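Local coordinates for structural protein VP1 (Trichodysplasia spinulosa-associated polyomavirus, PDB 4U60) that forms the pentameric building block of the polyomavirus capsid and binds sialylated glycolipid sugars such as that of GM1, at residues 97-102 with 265-270. Residues are numbered along the deposited sequence; the frame is centred on the assembly and turned at random. Where two conformers were deposited one is given.
Sequences TEVVGV and LPRYFN
Thr97 carries OG1 anti to its backbone N (chi1 180°), which turns the hydroxyl onto the strand of Arg267 and Tyr268, while the Arg267 chain bends at chi3 (-78°), turning NE out of line with the CB-CG-CD chain. The guanidinium meets Thr97 OG1 with its edge: NH1 donates to Thr97 OG1 at 3.0 Å, nearly straight and close to the guanidinium plane. The hydroxyl in turn donates a hydrogen bond to the carbonyl of Tyr268, OG1 to O 2.8 Å, so one threonine oxygen is gripped by two bonds and links an arginine to the backbone. Tyr268 O also accepts Glu98 N at 3.1 Å, the two donors arriving from opposite faces of the carbonyl plane. The same OG1 lies over one face of the Phe269 ring, 3.6 Å from CD2. Val99 CG2 sits over a face of the guanidinium, 3.5 Å from Arg267 NH2, and that nitrogen forms a salt bridge to Asp248 of strand 241-254, which probably helps hold the buried charge. Tyr268 N returns a bond to Glu98 O, completing the hydrogen-bonded antiparallel pair, and just past the strand ends Val100 N bonds Pro266 O at 2.9 Å. Val99 CG1 crosses Leu265 at about a right angle, 3.7 Å from Leu265 CB, and Val100 CB rests against Pro266 CG. On the opposite face of the sheet from Thr97, Glu98 OE2 is hydrogen-bonded to Tyr203 OH of a second subunit, whose Pro195 also packs on Glu98 and Tyr268; Tyr268 OH is hydrogen-bonded to Glu26 OE1 of the same chain. Antiparallel strands 86-99 and 260-279 are joined here within the jelly-roll of VP1, with Thr97, Val99, Arg267 and Phe269 on the face that meets strands 129-136 and 241-254, and Glu98 and Tyr268 facing a neighbour in the pentamer.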
loop_
_atom_site.group_PDB
_atom_site.type_symbol
_atom_site.label_atom_id
_atom_site.label_comp_id
_atom_site.label_asym_id
_atom_site.label_seq_id
_atom_site.Cartn_x
_atom_site.Cartn_y
_atom_site.Cartn_z
ATOM N N THR C 97 -20.094 -8.666 4.788
ATOM C CA THR C 97 -20.615 -7.329 4.511
ATOM C C THR C 97 -19.896 -6.732 3.309
ATOM O O THR C 97 -18.695 -6.980 3.122
ATOM C CB THR C 97 -20.494 -6.426 5.772
ATOM O OG1 THR C 97 -20.994 -5.113 5.521
ATOM C CG2 THR C 97 -19.055 -6.326 6.281
ATOM N N GLU C 98 -20.620 -5.911 2.548
ATOM C CA GLU C 98 -20.127 -5.304 1.310
ATOM C C GLU C 98 -20.727 -3.960 1.123
ATOM O O GLU C 98 -21.898 -3.737 1.457
ATOM C CB GLU C 98 -20.554 -6.090 0.068
ATOM C CG GLU C 98 -20.197 -7.537 0.009
ATOM C CD GLU C 98 -20.841 -8.233 -1.175
ATOM O OE1 GLU C 98 -21.272 -9.370 -0.951
ATOM O OE2 GLU C 98 -20.853 -7.694 -2.319
ATOM N N VAL C 99 -19.934 -3.070 0.528
ATOM C CA VAL C 99 -20.433 -1.796 0.044
ATOM C C VAL C 99 -21.037 -2.039 -1.326
ATOM O O VAL C 99 -20.438 -2.703 -2.172
ATOM C CB VAL C 99 -19.312 -0.753 -0.044
ATOM C CG1 VAL C 99 -19.816 0.544 -0.691
ATOM C CG2 VAL C 99 -18.740 -0.490 1.330
ATOM N N VAL C 100 -22.246 -1.534 -1.519
ATOM C CA VAL C 100 -23.038 -1.770 -2.727
ATOM C C VAL C 100 -22.921 -0.588 -3.650
ATOM O O VAL C 100 -22.857 0.544 -3.193
ATOM C CB VAL C 100 -24.514 -1.979 -2.354
ATOM C CG1 VAL C 100 -25.376 -2.295 -3.568
ATOM C CG2 VAL C 100 -24.625 -3.090 -1.323
ATOM N N GLY C 101 -22.918 -0.823 -4.956
ATOM C CA GLY C 101 -22.923 0.285 -5.895
ATOM C C GLY C 101 -21.579 0.956 -6.148
ATOM O O GLY C 101 -21.533 2.078 -6.647
ATOM N N VAL C 102 -20.481 0.265 -5.850
ATOM C CA VAL C 102 -19.144 0.831 -6.112
ATOM C C VAL C 102 -19.002 1.248 -7.572
ATOM O O VAL C 102 -18.427 2.287 -7.881
ATOM C CB VAL C 102 -18.025 -0.148 -5.677
ATOM C CG1 VAL C 102 -16.640 0.341 -6.116
ATOM C CG2 VAL C 102 -18.042 -0.335 -4.171
ATOM N N LEU C 265 -22.658 5.395 -0.002
ATOM C CA LEU C 265 -23.179 4.185 -0.610
ATOM C C LEU C 265 -23.813 3.277 0.449
ATOM O O LEU C 265 -23.445 3.341 1.634
ATOM C CB LEU C 265 -22.075 3.423 -1.347
ATOM C CG LEU C 265 -21.554 4.097 -2.634
ATOM C CD1 LEU C 265 -20.425 3.256 -3.207
ATOM C CD2 LEU C 265 -22.635 4.293 -3.684
ATOM N N PRO C 266 -24.736 2.410 0.016
ATOM C CA PRO C 266 -25.345 1.476 0.942
ATOM C C PRO C 266 -24.400 0.333 1.302
ATOM O O PRO C 266 -23.420 0.084 0.600
ATOM C CB PRO C 266 -26.567 0.943 0.173
ATOM C CG PRO C 266 -26.410 1.376 -1.258
ATOM C CD PRO C 266 -25.151 2.174 -1.376
ATOM N N ARG C 267 -24.697 -0.339 2.402
ATOM C CA ARG C 267 -23.940 -1.498 2.824
ATOM C C ARG C 267 -24.902 -2.656 3.065
ATOM O O ARG C 267 -25.985 -2.484 3.651
ATOM C CB ARG C 267 -23.169 -1.186 4.101
ATOM C CG ARG C 267 -22.332 -2.345 4.615
ATOM C CD ARG C 267 -21.463 -1.887 5.781
ATOM N NE ARG C 267 -20.276 -1.128 5.367
ATOM C CZ ARG C 267 -19.080 -1.658 5.103
ATOM N NH1 ARG C 267 -18.882 -2.978 5.160
ATOM N NH2 ARG C 267 -18.061 -0.878 4.774
ATOM N N TYR C 268 -24.466 -3.827 2.621
ATOM C CA TYR C 268 -25.177 -5.080 2.793
ATOM C C TYR C 268 -24.541 -5.905 3.897
ATOM O O TYR C 268 -23.329 -5.854 4.088
ATOM C CB TYR C 268 -25.091 -5.846 1.476
ATOM C CG TYR C 268 -25.499 -7.293 1.583
ATOM C CD1 TYR C 268 -26.832 -7.666 1.458
ATOM C CD2 TYR C 268 -24.552 -8.286 1.804
ATOM C CE1 TYR C 268 -27.224 -9.009 1.554
ATOM C CE2 TYR C 268 -24.926 -9.621 1.895
ATOM C CZ TYR C 268 -26.258 -9.977 1.758
ATOM O OH TYR C 268 -26.634 -11.300 1.836
ATOM N N PHE C 269 -25.358 -6.677 4.607
ATOM C CA PHE C 269 -24.900 -7.555 5.670
ATOM C C PHE C 269 -25.591 -8.904 5.604
ATOM O O PHE C 269 -26.800 -8.970 5.407
ATOM C CB PHE C 269 -25.228 -6.981 7.059
ATOM C CG PHE C 269 -24.716 -5.593 7.317
ATOM C CD1 PHE C 269 -25.451 -4.489 6.905
ATOM C CD2 PHE C 269 -23.544 -5.385 8.050
ATOM C CE1 PHE C 269 -25.030 -3.203 7.193
ATOM C CE2 PHE C 269 -23.114 -4.084 8.312
ATOM C CZ PHE C 269 -23.870 -3.015 7.870
ATOM N N ASN C 270 -24.819 -9.957 5.825
ATOM C CA ASN C 270 -25.354 -11.297 6.040
ATOM C C ASN C 270 -24.692 -11.837 7.294
ATOM O O ASN C 270 -23.495 -12.113 7.305
ATOM C CB ASN C 270 -25.090 -12.210 4.834
ATOM C CG ASN C 270 -25.760 -13.574 4.967
ATOM O OD1 ASN C 270 -26.763 -13.857 4.309
ATOM N ND2 ASN C 270 -25.210 -14.422 5.821
#